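Long-range contacts in protein-glutamine gamma-glutamyltransferase 2 (Pagrus major, PDB 1G0D), which catalyses calcium-dependent cross-linking of proteins, joining peptide-bound glutamine to lysine side chains or other primary amines with release of ammonia: residues R14-N19 / D28-I33; S298-D303 / N330-V335; L312-E317 / V403-Q408; P585-Q590 / V605-P610. One frame throughout, in Å; residues are numbered along the deposited sequence.

Contact 1. Residues R14-N19 / D28-I33; sequences RSHENN and DRERLI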
# COMPACT_ATOMS: atom_id res chain seq x y z
N ARG A 14 -3.24 34.58 2.79
CA ARG A 14 -2.57 34.47 1.51
C ARG A 14 -2.32 32.99 1.19
O ARG A 14 -1.18 32.58 1.00
CB ARG A 14 -1.27 35.28 1.55
CG ARG A 14 -1.39 36.65 2.29
CD ARG A 14 -0.20 37.62 2.10
NE ARG A 14 0.98 37.00 1.49
CZ ARG A 14 1.31 37.13 0.21
NH1 ARG A 14 0.58 37.87 -0.62
NH2 ARG A 14 2.37 36.50 -0.25
N SER A 15 -3.39 32.21 1.11
CA SER A 15 -3.27 30.79 0.84
C SER A 15 -2.90 30.41 -0.57
O SER A 15 -2.28 29.39 -0.78
CB SER A 15 -4.55 30.08 1.19
OG SER A 15 -5.64 30.85 0.78
N HIS A 16 -3.32 31.19 -1.55
CA HIS A 16 -2.97 30.87 -2.92
C HIS A 16 -1.44 30.89 -3.07
O HIS A 16 -0.85 30.11 -3.82
CB HIS A 16 -3.58 31.91 -3.85
CG HIS A 16 -4.96 31.58 -4.29
ND1 HIS A 16 -6.07 31.89 -3.54
CD2 HIS A 16 -5.41 30.94 -5.39
CE1 HIS A 16 -7.15 31.45 -4.15
NE2 HIS A 16 -6.78 30.87 -5.28
N GLU A 17 -0.83 31.82 -2.34
CA GLU A 17 0.60 32.03 -2.37
C GLU A 17 1.36 31.10 -1.44
O GLU A 17 2.29 30.42 -1.86
CB GLU A 17 0.88 33.50 -2.03
CG GLU A 17 0.21 34.48 -3.00
CD GLU A 17 -1.10 35.12 -2.49
OE1 GLU A 17 -1.84 34.46 -1.72
OE2 GLU A 17 -1.37 36.29 -2.86
N ASN A 18 0.98 31.09 -0.17
CA ASN A 18 1.66 30.24 0.81
C ASN A 18 1.54 28.80 0.38
O ASN A 18 2.53 28.05 0.40
CB ASN A 18 1.04 30.43 2.19
CG ASN A 18 1.46 31.76 2.86
OD1 ASN A 18 2.62 32.12 2.81
ND2 ASN A 18 0.53 32.45 3.47
N ASN A 19 0.34 28.41 -0.05
CA ASN A 19 0.07 27.05 -0.48
C ASN A 19 0.88 26.64 -1.69
O ASN A 19 1.20 25.45 -1.83
CB ASN A 19 -1.41 26.87 -0.78
CG ASN A 19 -2.26 26.83 0.48
OD1 ASN A 19 -1.81 27.21 1.55
ND2 ASN A 19 -3.50 26.35 0.35
N ASP A 28 -6.01 22.43 -1.66
CA ASP A 28 -6.97 23.55 -1.58
C ASP A 28 -6.22 24.90 -1.69
O ASP A 28 -5.12 25.05 -1.18
CB ASP A 28 -7.72 23.47 -0.24
CG ASP A 28 -9.08 24.20 -0.26
OD1 ASP A 28 -9.96 23.87 0.56
OD2 ASP A 28 -9.27 25.11 -1.09
N ARG A 29 -6.84 25.90 -2.33
CA ARG A 29 -6.27 27.24 -2.51
C ARG A 29 -6.91 28.27 -1.61
O ARG A 29 -6.30 29.28 -1.27
CB ARG A 29 -6.51 27.73 -3.91
CG ARG A 29 -5.46 27.30 -4.82
CD ARG A 29 -5.99 27.21 -6.19
NE ARG A 29 -5.58 25.94 -6.75
CZ ARG A 29 -5.07 25.80 -7.97
NH1 ARG A 29 -4.71 24.59 -8.40
NH2 ARG A 29 -4.93 26.88 -8.73
N GLU A 30 -8.16 28.01 -1.25
CA GLU A 30 -8.92 28.91 -0.41
C GLU A 30 -8.63 28.79 1.08
O GLU A 30 -9.10 29.63 1.85
CB GLU A 30 -10.41 28.74 -0.67
CG GLU A 30 -10.79 28.70 -2.17
CD GLU A 30 -10.19 29.85 -3.02
OE1 GLU A 30 -10.00 30.98 -2.49
OE2 GLU A 30 -9.93 29.61 -4.23
N ARG A 31 -7.90 27.76 1.50
CA ARG A 31 -7.55 27.67 2.92
C ARG A 31 -6.06 27.44 3.07
O ARG A 31 -5.46 26.70 2.28
CB ARG A 31 -8.33 26.58 3.64
CG ARG A 31 -8.45 25.30 2.90
CD ARG A 31 -9.17 24.28 3.80
NE ARG A 31 -9.22 22.96 3.18
CZ ARG A 31 -9.40 21.84 3.86
NH1 ARG A 31 -9.43 20.68 3.21
NH2 ARG A 31 -9.57 21.88 5.18
N LEU A 32 -5.47 28.08 4.08
CA LEU A 32 -4.04 27.98 4.32
C LEU A 32 -3.60 26.62 4.82
O LEU A 32 -3.94 26.22 5.92
CB LEU A 32 -3.61 29.06 5.33
CG LEU A 32 -2.12 29.20 5.70
CD1 LEU A 32 -1.29 29.63 4.50
CD2 LEU A 32 -1.99 30.23 6.79
N ILE A 33 -2.86 25.89 3.98
CA ILE A 33 -2.32 24.58 4.32
C ILE A 33 -0.80 24.71 4.12
O ILE A 33 -0.28 24.83 3.01
CB ILE A 33 -2.87 23.50 3.42
CG1 ILE A 33 -4.39 23.60 3.40
CG2 ILE A 33 -2.37 22.18 3.92
CD1 ILE A 33 -5.05 22.81 2.31
O HOH W 1 -8.70 28.85 -6.59
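N19 carries the hydrogen-bonded core of this contact, with its carboxamide turned to the backbone of 28-33. N19 ND2 donates to D28 O (2.6 Å) and to R31 O (2.8 Å), both lying close to the amide plane. N19 OD1 accepts from I33 N at 3.0 Å and 162°. Three bonds fix the amide's rotation. A leucine here would probably leave the D28 and R31 carbonyls and the I33 N-H without these mates. One turn earlier, S15 OG, set between the backbone N and the carbonyl carbon (chi1 41°), donates to R29 O (2.7 Å). A CH-pi contact follows: R29 CB lies over one face of the H16 ring, 3.7 Å from its centroid, while E30 OE2 sits near the ring plane at the edge and a water joins it to H16 NE2. The apolar contact is L32 CD1 against N18 CB (3.4 Å); the N18 amide is held by S41. Among charged groups, D28 OD1 pairs with R31 NE, R31 NH1 reaches D186, and D28 OD2 accepts from E30 N in an Asx turn. Helix 15-21 is pinned to the loop leading into strand 33-35, within the N-terminal beta-sandwich domain of transglutaminases.

Contact 2. Residues S298-D303 / N330-V335; sequences SAHDVD and NFHCWV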
# COMPACT_ATOMS: atom_id res chain seq x y z
N SER A 298 5.78 -14.71 0.30
CA SER A 298 5.79 -14.08 1.60
C SER A 298 5.61 -14.96 2.80
O SER A 298 4.57 -15.56 2.97
CB SER A 298 4.69 -13.04 1.64
OG SER A 298 5.27 -11.76 1.75
N ALA A 299 6.60 -15.03 3.66
CA ALA A 299 6.46 -15.83 4.87
C ALA A 299 5.64 -15.10 5.95
O ALA A 299 6.05 -15.00 7.11
CB ALA A 299 7.81 -16.18 5.41
N HIS A 300 4.46 -14.63 5.57
CA HIS A 300 3.60 -13.94 6.53
C HIS A 300 3.02 -14.87 7.61
O HIS A 300 2.94 -14.53 8.79
CB HIS A 300 2.43 -13.30 5.82
CG HIS A 300 1.64 -12.40 6.70
ND1 HIS A 300 2.19 -11.27 7.28
CD2 HIS A 300 0.36 -12.45 7.12
CE1 HIS A 300 1.27 -10.67 8.02
NE2 HIS A 300 0.15 -11.37 7.94
N ASP A 301 2.58 -16.03 7.12
CA ASP A 301 1.96 -17.14 7.85
C ASP A 301 2.70 -17.70 9.06
O ASP A 301 2.10 -18.15 10.03
CB ASP A 301 1.82 -18.29 6.87
CG ASP A 301 3.14 -18.56 6.11
OD1 ASP A 301 3.39 -17.84 5.12
OD2 ASP A 301 3.92 -19.47 6.49
N VAL A 302 4.02 -17.71 8.92
CA VAL A 302 5.00 -18.22 9.86
C VAL A 302 4.96 -17.61 11.29
O VAL A 302 5.45 -18.19 12.27
CB VAL A 302 6.37 -18.08 9.13
CG1 VAL A 302 7.37 -17.32 9.93
CG2 VAL A 302 6.85 -19.44 8.72
N ASP A 303 4.34 -16.44 11.41
CA ASP A 303 4.25 -15.81 12.71
C ASP A 303 5.62 -15.64 13.39
O ASP A 303 5.86 -16.08 14.52
CB ASP A 303 3.34 -16.62 13.60
CG ASP A 303 2.80 -15.81 14.75
OD1 ASP A 303 2.22 -14.73 14.48
OD2 ASP A 303 2.98 -16.25 15.91
N ASN A 330 1.30 -15.97 -2.07
CA ASN A 330 1.81 -15.75 -3.44
C ASN A 330 2.57 -14.40 -3.47
O ASN A 330 3.55 -14.23 -4.21
CB ASN A 330 0.67 -15.72 -4.45
CG ASN A 330 0.16 -17.11 -4.80
OD1 ASN A 330 0.58 -18.12 -4.22
ND2 ASN A 330 -0.77 -17.17 -5.76
N PHE A 331 2.09 -13.45 -2.68
CA PHE A 331 2.71 -12.13 -2.54
C PHE A 331 2.08 -11.48 -1.35
O PHE A 331 1.06 -11.94 -0.84
CB PHE A 331 2.53 -11.25 -3.81
CG PHE A 331 1.15 -10.66 -3.96
CD1 PHE A 331 0.18 -11.30 -4.74
CD2 PHE A 331 0.80 -9.50 -3.29
CE1 PHE A 331 -1.13 -10.78 -4.85
CE2 PHE A 331 -0.51 -8.97 -3.39
CZ PHE A 331 -1.47 -9.62 -4.17
N HIS A 332 2.69 -10.43 -0.87
CA HIS A 332 2.16 -9.71 0.26
C HIS A 332 2.72 -8.33 0.17
O HIS A 332 3.90 -8.15 -0.10
CB HIS A 332 2.59 -10.34 1.58
CG HIS A 332 2.22 -9.52 2.77
ND1 HIS A 332 0.96 -8.98 2.94
CD2 HIS A 332 2.93 -9.17 3.87
CE1 HIS A 332 0.91 -8.34 4.10
NE2 HIS A 332 2.09 -8.44 4.68
N CYS A 333 1.87 -7.35 0.43
CA CYS A 333 2.23 -5.96 0.36
C CYS A 333 2.31 -5.20 1.70
O CYS A 333 1.60 -5.49 2.66
CB CYS A 333 1.22 -5.23 -0.51
SG CYS A 333 0.97 -5.87 -2.14
N TRP A 334 3.20 -4.22 1.74
CA TRP A 334 3.31 -3.33 2.88
C TRP A 334 3.78 -1.97 2.35
O TRP A 334 3.75 -1.69 1.15
CB TRP A 334 4.25 -3.88 3.99
CG TRP A 334 5.66 -4.14 3.61
CD1 TRP A 334 6.68 -3.22 3.54
CD2 TRP A 334 6.24 -5.41 3.26
NE1 TRP A 334 7.86 -3.85 3.18
CE2 TRP A 334 7.61 -5.19 3.00
CE3 TRP A 334 5.74 -6.71 3.14
CZ2 TRP A 334 8.48 -6.22 2.63
CZ3 TRP A 334 6.61 -7.74 2.77
CH2 TRP A 334 7.96 -7.48 2.52
N VAL A 335 4.24 -1.12 3.23
CA VAL A 335 4.62 0.20 2.81
C VAL A 335 5.95 0.57 3.45
O VAL A 335 6.27 0.09 4.52
CB VAL A 335 3.46 1.10 3.22
CG1 VAL A 335 3.85 2.17 4.20
CG2 VAL A 335 2.81 1.59 2.01
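S298 and H300 both pack against H332, the histidine of the Cys-His-Asp catalytic triad in the papain-like core. H332 lies on strand 329-339, paired antiparallel with strand 290-298, whose end is S298. The S298 hydroxymethyl group leans on the root of the H332 side chain: S298 OG is 3.0 Å from H332 CB, and S298 CB is 3.4 Å from the same atom. S298 OG is hydrogen-bonded to N295 ND2. A chi1 of 171° sets H332 CG anti to the backbone N; the ring beyond it meets H300. The two imidazoles meet obliquely, centroids 4.7 Å apart and planes at 43°, with H300 ND1 3.8 Å from H332 NE2. They share no hydrogen bond: H300 ND1 is hydrogen-bonded to E393 OE2 and H332 NE2 to D355 OD2, and the H332 ring also touches C272. W329 meets both imidazoles edge-to-face. An alanine in place of H332 would probably leave D355 and C272 without their triad mate and open a gap beside H300, though the CB contact with S298 would remain. Further along the strand, W334 turns its ring edge to the serine, W334 CZ3 lying 4.4 Å from S298 OG.

Contact 3. Residues L312-E317 / V403-Q408; sequences LNERLE and VQKDGQ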
# COMPACT_ATOMS: atom_id res chain seq x y z
N LEU A 312 3.75 -33.13 5.42
CA LEU A 312 2.83 -33.55 4.40
C LEU A 312 2.72 -35.07 4.52
O LEU A 312 3.53 -35.71 5.17
CB LEU A 312 3.43 -33.18 3.05
CG LEU A 312 2.99 -31.93 2.26
CD1 LEU A 312 2.43 -30.92 3.19
CD2 LEU A 312 4.17 -31.38 1.47
N ASN A 313 1.72 -35.67 3.92
CA ASN A 313 1.64 -37.11 3.98
C ASN A 313 2.20 -37.57 2.66
O ASN A 313 2.70 -36.76 1.88
CB ASN A 313 0.21 -37.56 4.14
CG ASN A 313 -0.67 -37.10 3.02
OD1 ASN A 313 -0.21 -36.80 1.91
ND2 ASN A 313 -1.97 -37.03 3.29
N GLU A 314 2.12 -38.88 2.40
CA GLU A 314 2.62 -39.43 1.15
C GLU A 314 1.77 -38.99 -0.05
O GLU A 314 2.24 -38.99 -1.20
CB GLU A 314 2.68 -40.96 1.23
CG GLU A 314 3.78 -41.53 2.13
CD GLU A 314 3.21 -42.23 3.35
OE1 GLU A 314 3.46 -43.45 3.54
OE2 GLU A 314 2.50 -41.54 4.13
N ARG A 315 0.53 -38.60 0.21
CA ARG A 315 -0.33 -38.13 -0.88
C ARG A 315 -0.09 -36.67 -1.16
O ARG A 315 -0.87 -36.03 -1.86
CB ARG A 315 -1.80 -38.32 -0.52
CG ARG A 315 -2.09 -39.70 -0.07
CD ARG A 315 -3.55 -39.88 0.18
NE ARG A 315 -4.27 -40.11 -1.07
CZ ARG A 315 -5.12 -39.24 -1.58
NH1 ARG A 315 -5.75 -39.51 -2.72
NH2 ARG A 315 -5.35 -38.10 -0.95
N LEU A 316 1.00 -36.13 -0.60
CA LEU A 316 1.35 -34.74 -0.81
C LEU A 316 0.38 -33.80 -0.14
O LEU A 316 0.03 -32.76 -0.70
CB LEU A 316 1.34 -34.42 -2.30
CG LEU A 316 2.65 -34.56 -3.06
CD1 LEU A 316 3.17 -33.17 -3.40
CD2 LEU A 316 3.63 -35.39 -2.21
N GLU A 317 -0.08 -34.13 1.05
CA GLU A 317 -1.02 -33.24 1.68
C GLU A 317 -0.67 -32.89 3.10
O GLU A 317 -0.05 -33.68 3.79
CB GLU A 317 -2.40 -33.85 1.64
CG GLU A 317 -2.48 -35.06 0.77
CD GLU A 317 -3.90 -35.49 0.61
OE1 GLU A 317 -4.35 -36.35 1.42
OE2 GLU A 317 -4.57 -34.95 -0.31
N VAL A 403 6.00 -37.41 5.99
CA VAL A 403 6.06 -38.24 7.18
C VAL A 403 5.17 -39.44 6.92
O VAL A 403 3.98 -39.29 6.64
CB VAL A 403 5.52 -37.51 8.41
CG1 VAL A 403 5.73 -38.39 9.62
CG2 VAL A 403 6.23 -36.15 8.59
N GLN A 404 5.76 -40.64 6.99
CA GLN A 404 5.03 -41.87 6.77
C GLN A 404 4.22 -42.30 7.99
O GLN A 404 4.43 -41.78 9.09
CB GLN A 404 6.01 -42.97 6.37
CG GLN A 404 6.88 -42.60 5.16
CD GLN A 404 8.08 -43.53 5.01
OE1 GLN A 404 9.20 -43.08 4.73
NE2 GLN A 404 7.86 -44.83 5.21
N LYS A 405 3.30 -43.24 7.79
CA LYS A 405 2.43 -43.72 8.87
C LYS A 405 3.22 -44.38 9.99
O LYS A 405 2.68 -44.66 11.08
CB LYS A 405 1.37 -44.68 8.31
CG LYS A 405 0.42 -44.06 7.28
CD LYS A 405 0.11 -42.58 7.58
CE LYS A 405 0.59 -41.58 6.48
NZ LYS A 405 1.72 -40.71 6.94
N ASP A 406 4.49 -44.63 9.73
CA ASP A 406 5.37 -45.22 10.73
C ASP A 406 6.35 -44.17 11.29
O ASP A 406 7.40 -44.49 11.85
CB ASP A 406 6.15 -46.38 10.13
CG ASP A 406 6.76 -46.03 8.81
OD1 ASP A 406 7.24 -44.90 8.69
OD2 ASP A 406 6.77 -46.89 7.89
N GLY A 407 6.00 -42.90 11.10
CA GLY A 407 6.83 -41.84 11.63
C GLY A 407 8.11 -41.48 10.91
O GLY A 407 8.75 -40.53 11.30
N GLN A 408 8.51 -42.22 9.89
CA GLN A 408 9.72 -41.86 9.15
C GLN A 408 9.47 -40.55 8.36
O GLN A 408 8.54 -40.44 7.54
CB GLN A 408 10.15 -43.03 8.23
CG GLN A 408 10.72 -44.27 9.02
CD GLN A 408 10.81 -45.61 8.23
OE1 GLN A 408 11.82 -45.90 7.57
NE2 GLN A 408 9.77 -46.43 8.33
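L312 and V403 are joined through the backbone: V403 N donates to L312 O at 3.1 Å and 170°, meeting the oxygen nearly along the C=O axis. The L312 side chain packs on Y400. N313 follows with CA 4.2 Å from V403 O and opens a type I turn that runs to L316. Its carboxamide serves its own loop: ND2 donates in the amide plane to the anti lone pair of E317 OE1, and OD1 accepts from E317 N from above the carbonyl plane. E314 supplies the main side-chain contact. Its chain bends at chi2 (113°), which swings CD off the extended path, and the E314 and K405 side chains slide past each other in opposite directions. E314 OE2 forms a salt bridge with K405 NZ at 3.0 Å, weak as a hydrogen bond, while E314 OE1 lies 3.8 Å from Q404 CB. R315 leans back to E317, NH2 to OE1 at 3.1 Å, a weak bond within a salt bridge. L316 packs inward on I402, and E317 OE2 pairs with R525. On the other side, 404-407 form the type I turn of the hairpin between strands 397-403 and 409-414. Strand 307-312, at the edge of a mixed sheet, runs parallel to 397-403, and the two loops meet where this pair of strands ends at the protein surface.

Contact 4. Residues P585-Q590 / V605-P610; sequences PELLVQ and VSFTNP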
# COMPACT_ATOMS: atom_id res chain seq x y z
N PRO A 585 -9.81 -10.44 -19.38
CA PRO A 585 -9.52 -9.53 -20.49
C PRO A 585 -9.12 -8.16 -19.99
O PRO A 585 -9.49 -7.79 -18.88
CB PRO A 585 -10.83 -9.50 -21.29
CG PRO A 585 -11.91 -9.95 -20.33
CD PRO A 585 -11.23 -10.86 -19.34
N GLU A 586 -8.36 -7.43 -20.81
CA GLU A 586 -7.91 -6.09 -20.46
C GLU A 586 -8.76 -5.00 -21.09
O GLU A 586 -8.77 -4.84 -22.31
CB GLU A 586 -6.48 -5.87 -20.86
CG GLU A 586 -5.92 -4.69 -20.10
CD GLU A 586 -4.72 -4.06 -20.76
OE1 GLU A 586 -3.99 -4.79 -21.48
OE2 GLU A 586 -4.52 -2.83 -20.52
N LEU A 587 -9.42 -4.22 -20.25
CA LEU A 587 -10.30 -3.15 -20.71
C LEU A 587 -9.60 -2.18 -21.63
O LEU A 587 -8.43 -1.86 -21.43
CB LEU A 587 -10.91 -2.37 -19.51
CG LEU A 587 -11.71 -3.16 -18.45
CD1 LEU A 587 -12.42 -2.22 -17.45
CD2 LEU A 587 -12.72 -4.04 -19.17
N LEU A 588 -10.33 -1.74 -22.66
CA LEU A 588 -9.87 -0.75 -23.63
C LEU A 588 -10.48 0.54 -23.16
O LEU A 588 -11.70 0.77 -23.31
CB LEU A 588 -10.42 -1.04 -25.01
CG LEU A 588 -9.58 -0.62 -26.21
CD1 LEU A 588 -10.52 -0.15 -27.26
CD2 LEU A 588 -8.61 0.44 -25.85
N VAL A 589 -9.64 1.36 -22.55
CA VAL A 589 -10.11 2.63 -22.05
C VAL A 589 -9.56 3.70 -22.99
O VAL A 589 -8.35 3.73 -23.28
CB VAL A 589 -9.64 2.83 -20.62
CG1 VAL A 589 -10.34 4.00 -20.03
CG2 VAL A 589 -9.95 1.60 -19.80
N GLN A 590 -10.46 4.55 -23.51
CA GLN A 590 -10.12 5.62 -24.44
C GLN A 590 -10.92 6.88 -24.16
O GLN A 590 -12.12 6.83 -23.96
CB GLN A 590 -10.41 5.19 -25.87
CG GLN A 590 -9.82 3.86 -26.27
CD GLN A 590 -10.41 3.32 -27.58
OE1 GLN A 590 -9.73 3.30 -28.61
NE2 GLN A 590 -11.67 2.86 -27.53
N VAL A 605 -15.03 2.77 -22.55
CA VAL A 605 -14.42 1.52 -22.15
C VAL A 605 -15.16 0.37 -22.84
O VAL A 605 -16.37 0.43 -23.04
CB VAL A 605 -14.41 1.40 -20.59
CG1 VAL A 605 -15.59 2.11 -20.01
CG2 VAL A 605 -14.28 -0.03 -20.16
N SER A 606 -14.41 -0.65 -23.24
CA SER A 606 -14.99 -1.78 -23.95
C SER A 606 -14.18 -3.08 -23.86
O SER A 606 -12.96 -3.04 -23.78
CB SER A 606 -15.11 -1.41 -25.43
OG SER A 606 -14.04 -1.96 -26.19
N PHE A 607 -14.84 -4.23 -23.90
CA PHE A 607 -14.14 -5.52 -23.88
C PHE A 607 -15.02 -6.62 -24.47
O PHE A 607 -16.16 -6.38 -24.84
CB PHE A 607 -13.64 -5.88 -22.45
CG PHE A 607 -14.62 -6.66 -21.59
CD1 PHE A 607 -14.48 -8.03 -21.41
CD2 PHE A 607 -15.64 -6.00 -20.89
CE1 PHE A 607 -15.32 -8.74 -20.55
CE2 PHE A 607 -16.48 -6.69 -20.02
CZ PHE A 607 -16.32 -8.08 -19.86
N THR A 608 -14.46 -7.81 -24.61
CA THR A 608 -15.20 -8.93 -25.16
C THR A 608 -15.27 -10.07 -24.17
O THR A 608 -14.25 -10.54 -23.70
CB THR A 608 -14.53 -9.47 -26.45
OG1 THR A 608 -14.71 -8.54 -27.52
CG2 THR A 608 -15.16 -10.78 -26.85
N ASN A 609 -16.47 -10.51 -23.85
CA ASN A 609 -16.67 -11.63 -22.95
C ASN A 609 -15.85 -12.86 -23.40
O ASN A 609 -16.11 -13.42 -24.46
CB ASN A 609 -18.15 -11.98 -22.94
CG ASN A 609 -18.49 -13.06 -21.97
OD1 ASN A 609 -17.62 -13.58 -21.28
ND2 ASN A 609 -19.77 -13.41 -21.90
N PRO A 610 -14.84 -13.28 -22.63
CA PRO A 610 -14.03 -14.44 -23.01
C PRO A 610 -14.70 -15.73 -22.49
O PRO A 610 -14.24 -16.86 -22.72
CB PRO A 610 -12.71 -14.19 -22.30
CG PRO A 610 -13.13 -13.58 -21.03
CD PRO A 610 -14.36 -12.71 -21.36
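P585 CG touches F607 CD1 at 3.4 Å, approaching the ring obliquely, and P585 CD lies 3.7 Å from P610 CG, the two proline side chains crossing at about a right angle. Next along, L587 divides its methyls: CD1 touches V605 CG2 and CD2 touches F607 CB, each at 3.9 Å. L587 and V605 lie side by side and point the same way. L588 then begins the strand pairing with a reciprocal pair of bonds to S606: L588 N donates to S606 O, and S606 N to L588 O, both at 3.1 Å. The carbonyl of L588 also receives V605 CA in a CA-H...O contact. Strands 588-590 and 605-608 run antiparallel, axes 4.8 Å apart, at one edge of a three-stranded sheet in the C-terminal immunoglobulin-like domain. L588 and S606 occupy one face, with L588 exposed; V589 and V605 occupy the buried other. F607 CG stands between the backbone N and the carbonyl carbon (chi1 89°), 4.0 Å from L587 CD2. The F607 ring also meets the F665 ring, planes at about 60°, and L670 touches P585, F607 and P610 alike. Strand 659-666 covers L587 through V663 and V589 through L661, while strand 644-651 bonds to V605 and F607 along their backbones.

From the N terminus, contact 1 closes a short loop in the N-terminal domain: the chain after helix 15-21 comes back along that helix's first turns before entering strand 33-35. Contact 2 opens much later and closes the excursion between strands 290-298 and 329-339 at the catalytic site. That excursion contains residues 312-317, so contacts 2 and 3 cross; contact 3 joins the loop after strand 307-312 to the hairpin between strands 397-403 and 409-414. The centres of contacts 2 and 3 are about 27 Å apart, those of contacts 1 and 3 about 68 Å, on opposite sides of the chain's centre. Contact 4 follows in series, joining strands 588-590 and 601-608 within the C-terminal domain.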